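Local coordinates for NADPH-dependent nitro/flavin reductase (Bacillus subtilis, PDB 3N2S) that uses NADPH to reduce FMN, nitroaromatic compounds, quinones and azo dyes, and also shows NADH oxidase activity, at the interface of chains A and B. Sequence-based numbering; all coordinates share one arbitrary frame. Chains: chain A/B, NADPH-dependent nitro/flavin reductase.

Contact 1: the interface of chains A and B. Residues chain A 48-52, 56, 148-150; chain B 183-187.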
loop_
_atom_site.group_PDB
_atom_site.type_symbol
_atom_site.label_atom_id
_atom_site.label_comp_id
_atom_site.label_asym_id
_atom_site.label_seq_id
_atom_site.Cartn_x
_atom_site.Cartn_y
_atom_site.Cartn_z
ATOM N N ILE A 48 10.586 4.302 8.075
ATOM C CA ILE A 48 9.675 4.124 9.201
ATOM C C ILE A 48 10.252 4.888 10.373
ATOM O O ILE A 48 11.377 4.607 10.793
ATOM C CB ILE A 48 9.476 2.621 9.536
ATOM C CG1 ILE A 48 9.061 1.796 8.291
ATOM C CG2 ILE A 48 8.492 2.444 10.710
ATOM C CD1 ILE A 48 9.192 0.237 8.452
ATOM N N ILE A 49 9.506 5.861 10.897
ATOM C CA ILE A 49 9.997 6.617 12.052
ATOM C C ILE A 49 9.223 6.144 13.281
ATOM O O ILE A 49 8.008 6.311 13.339
ATOM C CB ILE A 49 9.930 8.158 11.847
ATOM C CG1 ILE A 49 10.673 8.563 10.530
ATOM C CG2 ILE A 49 10.533 8.899 13.088
ATOM C CD1 ILE A 49 10.459 9.930 10.096
ATOM N N GLY A 50 9.934 5.549 14.235
ATOM C CA GLY A 50 9.349 5.088 15.486
ATOM C C GLY A 50 9.326 6.229 16.493
ATOM O O GLY A 50 10.383 6.712 16.929
ATOM N N VAL A 51 8.121 6.700 16.828
ATOM C CA VAL A 51 7.945 7.850 17.726
ATOM C C VAL A 51 7.589 7.393 19.152
ATOM O O VAL A 51 6.515 6.828 19.394
ATOM C CB VAL A 51 6.954 8.905 17.161
ATOM C CG1 VAL A 51 6.991 10.209 17.983
ATOM C CG2 VAL A 51 7.252 9.206 15.689
ATOM N N SER A 52 8.542 7.595 20.075
ATOM C CA SER A 52 8.381 7.260 21.489
ATOM C C SER A 52 8.492 8.524 22.375
ATOM O O SER A 52 8.044 8.493 23.513
ATOM C CB SER A 52 9.382 6.192 21.917
ATOM O OG SER A 52 10.709 6.663 21.761
ATOM N N LYS A 56 6.679 14.618 21.023
ATOM C CA LYS A 56 6.405 14.390 19.589
ATOM C C LYS A 56 5.115 13.596 19.369
ATOM O O LYS A 56 4.357 13.925 18.463
ATOM C CB LYS A 56 7.590 13.694 18.902
ATOM C CG LYS A 56 8.852 14.565 18.892
ATOM C CD LYS A 56 10.006 13.903 18.120
ATOM C CE LYS A 56 11.252 14.770 18.147
ATOM N NZ LYS A 56 11.029 16.070 17.490
ATOM N N VAL A 148 8.176 18.162 13.028
ATOM C CA VAL A 148 8.238 17.300 14.222
ATOM C C VAL A 148 9.261 16.164 13.985
ATOM O O VAL A 148 10.107 15.883 14.844
ATOM C CB VAL A 148 6.828 16.738 14.607
ATOM C CG1 VAL A 148 6.920 15.633 15.659
ATOM C CG2 VAL A 148 5.889 17.837 15.077
ATOM N N LEU A 149 9.177 15.528 12.815
ATOM C CA LEU A 149 10.016 14.378 12.462
ATOM C C LEU A 149 11.351 14.751 11.823
ATOM O O LEU A 149 12.181 13.866 11.607
ATOM C CB LEU A 149 9.230 13.419 11.549
ATOM C CG LEU A 149 7.866 12.916 12.075
ATOM C CD1 LEU A 149 7.135 12.139 10.998
ATOM C CD2 LEU A 149 8.028 12.062 13.320
ATOM N N GLN A 150 11.546 16.052 11.494
ATOM C CA GLN A 150 12.764 16.584 10.844
ATOM C C GLN A 150 13.091 15.778 9.575
ATOM O O GLN A 150 14.222 15.315 9.383
ATOM C CB GLN A 150 13.942 16.656 11.837
ATOM C CG GLN A 150 13.728 17.695 12.954
ATOM C CD GLN A 150 13.925 19.128 12.483
ATOM O OE1 GLN A 150 15.034 19.544 12.121
ATOM N NE2 GLN A 150 12.851 19.912 12.455
ATOM N N HIS B 183 14.022 4.720 11.906
ATOM C CA HIS B 183 14.572 5.913 12.537
ATOM C C HIS B 183 13.845 6.125 13.865
ATOM O O HIS B 183 12.646 5.862 13.966
ATOM C CB HIS B 183 14.348 7.149 11.621
ATOM C CG HIS B 183 14.780 6.999 10.180
ATOM N ND1 HIS B 183 15.938 7.609 9.697
ATOM C CD2 HIS B 183 14.159 6.371 9.146
ATOM C CE1 HIS B 183 15.996 7.315 8.402
ATOM N NE2 HIS B 183 14.954 6.566 8.022
ATOM N N GLU B 184 14.553 6.619 14.874
ATOM C CA GLU B 184 13.952 6.881 16.192
ATOM C C GLU B 184 13.695 8.355 16.389
ATOM O O GLU B 184 14.630 9.162 16.369
ATOM C CB GLU B 184 14.828 6.332 17.320
ATOM C CG GLU B 184 14.668 4.838 17.481
ATOM C CD GLU B 184 15.769 4.122 18.233
ATOM O OE1 GLU B 184 16.865 4.707 18.398
ATOM O OE2 GLU B 184 15.554 2.946 18.604
ATOM N N ASN B 185 12.404 8.718 16.497
ATOM C CA ASN B 185 11.880 10.075 16.706
ATOM C C ASN B 185 12.015 11.062 15.574
ATOM O O ASN B 185 11.084 11.830 15.323
ATOM C CB ASN B 185 12.357 10.661 18.044
ATOM C CG ASN B 185 11.788 9.880 19.202
ATOM O OD1 ASN B 185 10.584 9.673 19.309
ATOM N ND2 ASN B 185 12.635 9.374 20.058
ATOM N N THR B 186 13.196 11.101 14.928
ATOM C CA THR B 186 13.468 12.000 13.806
ATOM C C THR B 186 14.219 11.195 12.752
ATOM O O THR B 186 14.862 10.206 13.082
ATOM C CB THR B 186 14.327 13.225 14.222
ATOM O OG1 THR B 186 15.557 12.768 14.786
ATOM C CG2 THR B 186 13.608 14.175 15.191
ATOM N N TYR B 187 14.147 11.636 11.502
ATOM C CA TYR B 187 14.844 11.009 10.375
ATOM C C TYR B 187 16.347 11.218 10.570
ATOM O O TYR B 187 16.779 12.327 10.870
ATOM C CB TYR B 187 14.409 11.665 9.054
ATOM C CG TYR B 187 14.822 10.873 7.831
ATOM C CD1 TYR B 187 16.107 10.986 7.300
ATOM C CD2 TYR B 187 13.921 10.028 7.188
ATOM C CE1 TYR B 187 16.502 10.235 6.190
ATOM C CE2 TYR B 187 14.291 9.304 6.054
ATOM C CZ TYR B 187 15.583 9.414 5.555
ATOM O OH TYR B 187 15.959 8.718 4.428
#
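The carbonyl O of B:His183 is the best-held polar atom here, gripped by an amide donor of chain A, A:Gly50 N. A:Gly50 N lies 2.7 Å from B:His183 O and points almost straight down the C=O axis (174°). At the other end of that residue, B:His183 N gives to A:Ile48 O at 2.9 Å. B:Asn185 N then meets A:Gly50 O at 2.9 Å, but from above the carbonyl plane. B:Asn185 has a positive phi of 69°, and the strand pattern stops there. Its side chain takes over. CG stands anti to the carbonyl carbon (chi1 -65°), which brings OD1 to A:Ser52 N at 3.0 Å, in the amide plane and on a lone pair. Beside it, the methylenes of A:Lys56 cross obliquely. A:Lys56 CE touches the methyl CG2 of B:Thr186 at 3.8 Å. The lysine chain runs straight and bends only at chi4, so A:Lys56 NZ gives to A:Val148 O at 2.8 Å, which should help to hold the chain in place against B:Asn185 and B:Thr186. CG2 of A:Ile49 packs against the carbonyl of B:Asn185. B:Tyr187 N binds A:Leu149 O at 3.0 Å, nearly along the C=O axis. In the fold, strand 182-184 of chain B pairs in parallel with strand 46-51 of chain A, and the following loop crosses to the C-terminal end of helix 142-149.

Contact 2: the interface of chains A and B. Residues chain A 35, 46-48, 82, 84-85; chain B 176-177, 180-181, 183, 187, 198.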
loop_
_atom_site.group_PDB
_atom_site.type_symbol
_atom_site.label_atom_id
_atom_site.label_comp_id
_atom_site.label_asym_id
_atom_site.label_seq_id
_atom_site.Cartn_x
_atom_site.Cartn_y
_atom_site.Cartn_z
ATOM N N GLN A 35 9.741 -4.769 6.336
ATOM C CA GLN A 35 10.768 -4.823 5.302
ATOM C C GLN A 35 10.649 -6.003 4.357
ATOM O O GLN A 35 11.056 -5.884 3.206
ATOM C CB GLN A 35 12.176 -4.800 5.929
ATOM C CG GLN A 35 12.526 -3.493 6.622
ATOM C CD GLN A 35 13.984 -3.503 6.956
ATOM O OE1 GLN A 35 14.831 -3.100 6.146
ATOM N NE2 GLN A 35 14.284 -3.913 8.171
ATOM N N TYR A 46 10.925 3.618 1.080
ATOM C CA TYR A 46 10.229 4.047 2.293
ATOM C C TYR A 46 11.156 4.126 3.493
ATOM O O TYR A 46 12.253 3.553 3.495
ATOM C CB TYR A 46 9.038 3.089 2.599
ATOM C CG TYR A 46 9.456 1.645 2.772
ATOM C CD1 TYR A 46 9.798 1.145 4.026
ATOM C CD2 TYR A 46 9.589 0.803 1.670
ATOM C CE1 TYR A 46 10.277 -0.153 4.177
ATOM C CE2 TYR A 46 10.057 -0.500 1.807
ATOM C CZ TYR A 46 10.405 -0.973 3.062
ATOM O OH TYR A 46 10.864 -2.254 3.185
ATOM N N SER A 47 10.675 4.798 4.541
ATOM C CA SER A 47 11.294 4.896 5.849
ATOM C C SER A 47 10.215 4.802 6.891
ATOM O O SER A 47 9.047 5.103 6.613
ATOM C CB SER A 47 12.090 6.192 6.002
ATOM O OG SER A 47 13.419 5.934 5.587
ATOM N N ILE A 48 10.586 4.302 8.075
ATOM C CA ILE A 48 9.675 4.124 9.201
ATOM C C ILE A 48 10.252 4.888 10.373
ATOM O O ILE A 48 11.377 4.607 10.793
ATOM C CB ILE A 48 9.476 2.621 9.536
ATOM C CG1 ILE A 48 9.061 1.796 8.291
ATOM C CG2 ILE A 48 8.492 2.444 10.710
ATOM C CD1 ILE A 48 9.192 0.237 8.452
ATOM N N ASP A 82 10.021 7.459 0.726
ATOM C CA ASP A 82 11.412 7.905 0.855
ATOM C C ASP A 82 12.200 7.700 -0.430
ATOM O O ASP A 82 12.501 6.569 -0.794
ATOM C CB ASP A 82 12.120 7.192 2.046
ATOM C CG ASP A 82 13.522 7.686 2.412
ATOM O OD1 ASP A 82 14.220 8.214 1.528
ATOM O OD2 ASP A 82 13.958 7.442 3.556
ATOM N N TYR A 84 14.873 10.030 -0.675
ATOM C CA TYR A 84 16.062 10.740 -0.170
ATOM C C TYR A 84 17.259 9.781 -0.120
ATOM O O TYR A 84 18.378 10.164 -0.475
ATOM C CB TYR A 84 15.769 11.339 1.198
ATOM C CG TYR A 84 16.963 11.952 1.901
ATOM C CD1 TYR A 84 17.343 13.268 1.653
ATOM C CD2 TYR A 84 17.670 11.240 2.866
ATOM C CE1 TYR A 84 18.408 13.857 2.337
ATOM C CE2 TYR A 84 18.738 11.820 3.559
ATOM C CZ TYR A 84 19.095 13.133 3.298
ATOM O OH TYR A 84 20.162 13.699 3.959
ATOM N N ARG A 85 17.014 8.524 0.305
ATOM C CA ARG A 85 18.018 7.454 0.356
ATOM C C ARG A 85 18.682 7.310 -1.027
ATOM O O ARG A 85 19.912 7.271 -1.122
ATOM C CB ARG A 85 17.318 6.134 0.745
ATOM C CG ARG A 85 18.228 4.888 0.807
ATOM C CD ARG A 85 17.486 3.628 1.248
ATOM N NE ARG A 85 16.905 3.802 2.587
ATOM C CZ ARG A 85 15.598 3.807 2.845
ATOM N NH1 ARG A 85 14.720 3.583 1.871
ATOM N NH2 ARG A 85 15.161 4.027 4.076
ATOM N N LEU B 176 17.472 -3.932 3.084
ATOM C CA LEU B 176 18.322 -2.906 3.687
ATOM C C LEU B 176 18.528 -3.180 5.176
ATOM O O LEU B 176 17.610 -3.680 5.837
ATOM C CB LEU B 176 17.648 -1.525 3.557
ATOM C CG LEU B 176 17.778 -0.795 2.232
ATOM C CD1 LEU B 176 16.578 0.143 2.022
ATOM C CD2 LEU B 176 19.132 -0.054 2.124
ATOM N N PRO B 177 19.710 -2.850 5.750
ATOM C CA PRO B 177 19.866 -2.995 7.205
ATOM C C PRO B 177 18.754 -2.191 7.896
ATOM O O PRO B 177 18.329 -1.151 7.383
ATOM C CB PRO B 177 21.239 -2.343 7.467
ATOM C CG PRO B 177 21.977 -2.492 6.180
ATOM C CD PRO B 177 20.917 -2.242 5.143
ATOM N N ALA B 180 18.929 1.627 8.222
ATOM C CA ALA B 180 18.731 2.445 7.014
ATOM C C ALA B 180 17.259 2.847 6.877
ATOM O O ALA B 180 16.977 3.930 6.393
ATOM C CB ALA B 180 19.149 1.676 5.771
ATOM N N VAL B 181 16.336 1.969 7.275
ATOM C CA VAL B 181 14.882 2.165 7.091
ATOM C C VAL B 181 14.173 2.692 8.342
ATOM O O VAL B 181 13.209 3.448 8.227
ATOM C CB VAL B 181 14.263 0.828 6.574
ATOM C CG1 VAL B 181 12.738 0.841 6.579
ATOM C CG2 VAL B 181 14.788 0.483 5.190
ATOM N N HIS B 183 14.022 4.720 11.906
ATOM C CA HIS B 183 14.572 5.913 12.537
ATOM C C HIS B 183 13.845 6.125 13.865
ATOM O O HIS B 183 12.646 5.862 13.966
ATOM C CB HIS B 183 14.348 7.149 11.621
ATOM C CG HIS B 183 14.780 6.999 10.180
ATOM N ND1 HIS B 183 15.938 7.609 9.697
ATOM C CD2 HIS B 183 14.159 6.371 9.146
ATOM C CE1 HIS B 183 15.996 7.315 8.402
ATOM N NE2 HIS B 183 14.954 6.566 8.022
ATOM N N TYR B 187 14.147 11.636 11.502
ATOM C CA TYR B 187 14.844 11.009 10.375
ATOM C C TYR B 187 16.347 11.218 10.570
ATOM O O TYR B 187 16.779 12.327 10.870
ATOM C CB TYR B 187 14.409 11.665 9.054
ATOM C CG TYR B 187 14.822 10.873 7.831
ATOM C CD1 TYR B 187 16.107 10.986 7.300
ATOM C CD2 TYR B 187 13.921 10.028 7.188
ATOM C CE1 TYR B 187 16.502 10.235 6.190
ATOM C CE2 TYR B 187 14.291 9.304 6.054
ATOM C CZ TYR B 187 15.583 9.414 5.555
ATOM O OH TYR B 187 15.959 8.718 4.428
HETATM N N MSE B 198 25.100 1.986 3.909
HETATM C CA MSE B 198 25.073 1.757 2.459
HETATM C C MSE B 198 26.263 0.910 1.985
HETATM O O MSE B 198 26.086 0.079 1.104
HETATM C CB MSE B 198 24.923 3.066 1.678
HETATM C CG MSE B 198 23.586 3.783 1.966
HETATM SE SE MSE B 198 21.959 2.662 1.625
HETATM C CE MSE B 198 22.563 1.936 -0.099
HETATM O O HOH W 1 18.720 5.070 4.354
#
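The phenol ring of B:Tyr187 carries B:His183 CE1 on one face, 3.4 Å above the plane and over its centre. At the ring's edge, in plane, sits A:Asp82 OD2, which takes the hydroxyl OH of B:Tyr187 at 2.5 Å on its syn lone pair. A:Tyr84 meets the same ring edge-to-face, with planes 89° apart. The guanidinium of A:Arg85 has B:Leu176 CD1 on one face, 3.5 Å above the plane. At its edge, A:Arg85 NH2 gives to B:Ala180 O at 2.9 Å. NH1 and NH2 together grip A:Tyr46 O end-on, and a water joins NE to B:Ala180 O. A:Ser47 OG gives to A:Asp82 OD2 at 2.6 Å, on the anti lone pair, so two donors hold this oxygen. The same OG pairs with B:His183 NE2 at 2.9 Å. If the serine hydrogen points to the aspartate, NE2 would be the donor. B:Val181 sends CG1 obliquely against A:Tyr46 CE1 at 3.6 Å, while its O takes a straight bond from A:Ile48 N (173° at H). A:Gln35 OE1 faces B:Leu176 O at 2.9 Å. Both can only accept, so this is a clash, and the amide may be built the wrong way round. The site ties the segment 176-187 of one subunit onto the strand edge of the other, as part of the homodimer interface.

Contact 3: the interface of chains A and B. Residues chain A 89-90, 93, 95, 97, 100; chain B 222, 226, 229-230.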
loop_
_atom_site.group_PDB
_atom_site.type_symbol
_atom_site.label_atom_id
_atom_site.label_comp_id
_atom_site.label_asym_id
_atom_site.label_seq_id
_atom_site.Cartn_x
_atom_site.Cartn_y
_atom_site.Cartn_z
ATOM N N LEU A 89 22.408 8.211 -2.081
ATOM C CA LEU A 89 23.108 7.036 -2.615
ATOM C C LEU A 89 23.849 7.485 -3.901
ATOM O O LEU A 89 25.044 7.229 -4.046
ATOM C CB LEU A 89 22.015 5.965 -2.902
ATOM C CG LEU A 89 22.248 4.758 -3.762
ATOM C CD1 LEU A 89 21.189 3.740 -3.464
ATOM C CD2 LEU A 89 22.138 5.099 -5.247
ATOM N N ALA A 90 23.150 8.219 -4.778
ATOM C CA ALA A 90 23.688 8.717 -6.044
ATOM C C ALA A 90 24.761 9.791 -5.820
ATOM O O ALA A 90 25.795 9.754 -6.499
ATOM C CB ALA A 90 22.571 9.246 -6.919
ATOM N N LYS A 93 28.197 8.551 -5.268
ATOM C CA LYS A 93 28.816 8.110 -6.517
ATOM C C LYS A 93 29.060 9.283 -7.470
ATOM O O LYS A 93 29.374 9.080 -8.642
ATOM C CB LYS A 93 27.962 6.998 -7.173
ATOM C CG LYS A 93 27.668 5.786 -6.276
ATOM C CD LYS A 93 28.898 4.913 -6.011
ATOM C CE LYS A 93 28.643 3.842 -4.977
ATOM N NZ LYS A 93 28.633 4.388 -3.591
ATOM N N GLU A 95 26.835 11.462 -8.523
ATOM C CA GLU A 95 25.667 11.725 -9.370
ATOM C C GLU A 95 24.622 12.566 -8.617
ATOM O O GLU A 95 24.543 12.490 -7.394
ATOM C CB GLU A 95 25.052 10.412 -9.860
ATOM C CG GLU A 95 25.165 10.237 -11.363
ATOM C CD GLU A 95 26.134 9.160 -11.798
ATOM O OE1 GLU A 95 25.713 7.985 -11.886
ATOM O OE2 GLU A 95 27.314 9.486 -12.057
ATOM N N ILE A 97 20.786 13.083 -9.147
ATOM C CA ILE A 97 19.599 12.493 -9.789
ATOM C C ILE A 97 18.191 12.959 -9.347
ATOM O O ILE A 97 17.214 12.326 -9.766
ATOM C CB ILE A 97 19.689 10.935 -9.694
ATOM C CG1 ILE A 97 19.436 10.448 -8.231
ATOM C CG2 ILE A 97 21.008 10.379 -10.290
ATOM C CD1 ILE A 97 18.797 9.086 -8.090
ATOM N N LEU A 100 15.056 12.825 -11.541
ATOM C CA LEU A 100 14.581 11.476 -11.872
ATOM C C LEU A 100 13.606 10.885 -10.814
ATOM O O LEU A 100 12.837 9.980 -11.120
ATOM C CB LEU A 100 15.785 10.537 -12.092
ATOM C CG LEU A 100 16.846 10.978 -13.142
ATOM C CD1 LEU A 100 17.863 9.882 -13.371
ATOM C CD2 LEU A 100 16.202 11.379 -14.467
ATOM N N SER B 222 23.655 0.040 -4.917
ATOM C CA SER B 222 23.870 1.402 -5.443
ATOM C C SER B 222 23.942 1.401 -6.971
ATOM O O SER B 222 23.373 2.293 -7.601
ATOM C CB SER B 222 25.176 1.993 -4.911
ATOM O OG SER B 222 25.147 2.205 -3.512
ATOM N N LEU B 226 21.132 3.094 -9.299
ATOM C CA LEU B 226 21.570 4.098 -10.268
ATOM C C LEU B 226 21.138 3.745 -11.688
ATOM O O LEU B 226 20.594 4.602 -12.379
ATOM C CB LEU B 226 23.078 4.404 -10.197
ATOM C CG LEU B 226 23.465 5.706 -9.464
ATOM C CD1 LEU B 226 24.978 5.816 -9.303
ATOM C CD2 LEU B 226 22.956 6.961 -10.207
HETATM N N MSE B 229 17.307 4.120 -12.008
HETATM C CA MSE B 229 16.941 5.537 -12.110
HETATM C C MSE B 229 17.148 6.136 -13.489
HETATM O O MSE B 229 16.328 6.934 -13.935
HETATM C CB MSE B 229 17.676 6.390 -11.062
HETATM C CG MSE B 229 17.127 6.247 -9.652
HETATM SE SE MSE B 229 15.172 6.143 -9.477
HETATM C CE MSE B 229 14.594 7.540 -10.626
ATOM N N LYS B 230 18.239 5.741 -14.158
ATOM C CA LYS B 230 18.617 6.223 -15.485
ATOM C C LYS B 230 17.873 5.529 -16.636
ATOM O O LYS B 230 18.045 5.932 -17.789
ATOM C CB LYS B 230 20.144 6.162 -15.667
ATOM C CG LYS B 230 20.906 7.099 -14.740
ATOM C CD LYS B 230 22.387 7.129 -15.067
ATOM C CE LYS B 230 23.147 8.048 -14.143
ATOM N NZ LYS B 230 24.547 8.242 -14.600
#
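B:Leu226, on helix 221-229, buries 88 Å² and fills the middle of this mostly apolar patch. Its two methyls part company. CD1 meets CB of A:Lys93 at 3.9 Å, the two side chains crossing obliquely. CD2 goes the other way, to CG2 of A:Ile97 at 3.9 Å and to the methyl of A:Ala90. Chi1 is -102°, well off a staggered value; it turns the fork toward A:Lys93 and A:Ile97. A:Leu100, in the 3-10 helix 98-101 of chain A, hides 55 Å². It lies against B:Met229, a selenomethionine, whose CE comes within 3.5 Å of A:Leu100 CB. The selenomethionine chain bends at chi2 and chi3, which carries CE to A:Leu100. Its CG meets the tip of A:Ile97, CD1, at 3.6 Å, the side chains crossing at about a right angle. A:Ile97 CG1 stands in the crowded position between backbone N and carbonyl carbon (chi1 72°). A:Glu95 buries 49 Å² and gives the patch its charged rim. B:Lys230 reaches it fully extended and crosses it at about a right angle. B:Lys230 NZ and A:Glu95 OE1 form a salt bridge of 3.0 Å, although its hydrogen bond is weak. The same carboxylate oxygen also touches the methyls of B:Leu226, so the bridge borders the apolar part. At the other end, near the start of helix 221-229, A:Lys93 CE touches B:Ser222 CB at 3.9 Å.

Contact 4: the interface of chains A and B. Residues chain A 139, 156, 158, 234, 237, 241; chain B 105, 108-109, 112.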
loop_
_atom_site.group_PDB
_atom_site.type_symbol
_atom_site.label_atom_id
_atom_site.label_comp_id
_atom_site.label_asym_id
_atom_site.label_seq_id
_atom_site.Cartn_x
_atom_site.Cartn_y
_atom_site.Cartn_z
ATOM N N ARG A 139 -1.871 13.789 7.749
ATOM C CA ARG A 139 -1.881 14.532 6.468
ATOM C C ARG A 139 -2.672 15.854 6.521
ATOM O O ARG A 139 -2.706 16.576 5.523
ATOM C CB ARG A 139 -2.336 13.655 5.282
ATOM C CG ARG A 139 -1.363 12.517 4.977
ATOM C CD ARG A 139 -1.564 11.942 3.590
ATOM N NE ARG A 139 -2.962 11.585 3.317
ATOM C CZ ARG A 139 -3.550 10.439 3.667
ATOM N NH1 ARG A 139 -2.877 9.514 4.345
ATOM N NH2 ARG A 139 -4.829 10.230 3.380
ATOM N N LEU A 156 8.255 11.932 2.382
ATOM C CA LEU A 156 6.884 12.362 2.599
ATOM C C LEU A 156 6.182 11.479 3.637
ATOM O O LEU A 156 5.857 10.327 3.321
ATOM C CB LEU A 156 6.091 12.352 1.260
ATOM C CG LEU A 156 4.682 12.995 1.290
ATOM C CD1 LEU A 156 4.775 14.546 1.406
ATOM C CD2 LEU A 156 3.907 12.655 0.032
ATOM N N LEU A 158 3.221 9.676 5.239
ATOM C CA LEU A 158 1.959 9.274 4.610
ATOM C C LEU A 158 0.881 9.021 5.646
ATOM O O LEU A 158 -0.261 9.440 5.466
ATOM C CB LEU A 158 2.172 7.986 3.768
ATOM C CG LEU A 158 3.330 8.000 2.757
ATOM C CD1 LEU A 158 3.435 6.662 2.048
ATOM C CD2 LEU A 158 3.134 9.125 1.718
ATOM N N ARG A 234 -8.060 18.484 2.188
ATOM C CA ARG A 234 -6.586 18.523 2.121
ATOM C C ARG A 234 -6.061 18.921 0.717
ATOM O O ARG A 234 -5.110 18.318 0.187
ATOM C CB ARG A 234 -5.961 17.197 2.606
ATOM C CG ARG A 234 -6.290 16.853 4.061
ATOM C CD ARG A 234 -5.950 15.410 4.391
ATOM N NE ARG A 234 -6.383 15.052 5.748
ATOM C CZ ARG A 234 -6.581 13.807 6.177
ATOM N NH1 ARG A 234 -6.373 12.778 5.368
ATOM N NH2 ARG A 234 -6.992 13.585 7.414
ATOM N N LEU A 237 -2.261 19.642 -0.348
ATOM C CA LEU A 237 -1.363 18.544 -0.725
ATOM C C LEU A 237 -0.999 18.550 -2.210
ATOM O O LEU A 237 0.071 18.074 -2.559
ATOM C CB LEU A 237 -1.903 17.175 -0.283
ATOM C CG LEU A 237 -1.931 16.936 1.252
ATOM C CD1 LEU A 237 -2.680 15.665 1.591
ATOM C CD2 LEU A 237 -0.508 16.849 1.815
ATOM N N VAL A 241 2.959 18.252 -1.809
ATOM C CA VAL A 241 3.749 17.070 -2.206
ATOM C C VAL A 241 4.880 17.446 -3.197
ATOM O O VAL A 241 5.986 16.939 -3.075
ATOM C CB VAL A 241 2.928 15.815 -2.627
ATOM C CG1 VAL A 241 1.875 15.459 -1.579
ATOM C CG2 VAL A 241 2.301 15.973 -3.998
ATOM N N GLU B 105 -4.783 14.289 -2.559
ATOM C CA GLU B 105 -5.230 13.584 -1.360
ATOM C C GLU B 105 -5.982 12.300 -1.705
ATOM O O GLU B 105 -5.625 11.232 -1.185
ATOM C CB GLU B 105 -6.048 14.507 -0.440
ATOM C CG GLU B 105 -6.740 13.807 0.733
ATOM C CD GLU B 105 -5.892 13.081 1.768
ATOM O OE1 GLU B 105 -4.649 13.217 1.748
ATOM O OE2 GLU B 105 -6.486 12.404 2.640
HETATM N N MSE B 108 -3.763 9.611 -3.246
HETATM C CA MSE B 108 -2.980 8.937 -2.205
HETATM C C MSE B 108 -3.865 7.933 -1.452
HETATM O O MSE B 108 -3.471 6.782 -1.261
HETATM C CB MSE B 108 -2.381 9.964 -1.222
HETATM C CG MSE B 108 -1.367 10.905 -1.883
HETATM SE SE MSE B 108 -0.701 12.234 -0.593
HETATM C CE MSE B 108 0.376 11.112 0.436
ATOM N N VAL B 109 -5.086 8.358 -1.087
ATOM C CA VAL B 109 -6.060 7.507 -0.391
ATOM C C VAL B 109 -6.315 6.193 -1.161
ATOM O O VAL B 109 -6.202 5.099 -0.586
ATOM C CB VAL B 109 -7.369 8.283 -0.060
ATOM C CG1 VAL B 109 -8.524 7.323 0.269
ATOM C CG2 VAL B 109 -7.127 9.233 1.114
ATOM N N ILE B 112 -3.073 3.869 -1.504
ATOM C CA ILE B 112 -2.802 3.204 -0.216
ATOM C C ILE B 112 -3.837 2.112 0.083
ATOM O O ILE B 112 -3.451 0.999 0.464
ATOM C CB ILE B 112 -2.631 4.213 0.942
ATOM C CG1 ILE B 112 -1.358 5.103 0.701
ATOM C CG2 ILE B 112 -2.536 3.487 2.313
ATOM C CD1 ILE B 112 -1.364 6.423 1.531
HETATM O O HOH W 2 -4.973 17.249 -2.294
#
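Helix 104-127 of the nitroreductase family fold presents B:Glu105 and the selenomethionine B:Met108 to chain A. The carboxylate of B:Glu105 is the tight part. A:Arg139 grips it side-on, with guanidinium and carboxylate nearly coplanar (30° apart). A:Arg139 NE gives to B:Glu105 OE1 at 2.8 Å on the syn lone pair, and A:Arg139 NH2 gives to OE2 of the same residue at 2.8 Å. A:Arg234 comes in turned by 85° to the carboxylate. Its NH1 meets B:Glu105 OE2 at 2.8 Å from above the carboxylate plane, so two donors share that oxygen. The two arginines would favour an ionised glutamate. A:Arg139 NH1 gives to A:Leu158 O at 2.8 Å, which fixes the guanidinium's rotation. Next to this grip, B:Met108 CE packs crosswise on A:Leu158 CD2 at 3.6 Å and tip to tip with A:Leu156. It also touches A:Arg139 CD.

Elsewhere the contact is looser. B:Glu105 N is linked to A:Arg234 O through a water, which lies 3.0 Å from B:Glu105 N. A:Val241 CG1 stays 4.2 Å from the selenium SE of B:Met108. B:Ile112, a residue of the FMN pocket, comes no nearer than 4.4 Å, from its CD1 to A:Arg139 NH1.

Contacts 1 and 2 are neighbours, with C-alpha centres about 12 Å apart, and share A:Ile48, B:His183 and B:Tyr187. Both draw on strand 46-51 of chain A and the segment around strand 182-184 of chain B. Contact 3 lies about 16 Å from contact 2, and the two share helix 84-92 of chain A. Contact 4 stands about 18 Å from contact 1, 19 Å from contact 2 and 26 Å from contact 3. The two-fold axis repeats every contact with the chains exchanged. The spread fits an extensive homodimer interface, held at several separate points by elements from many parts of the chain.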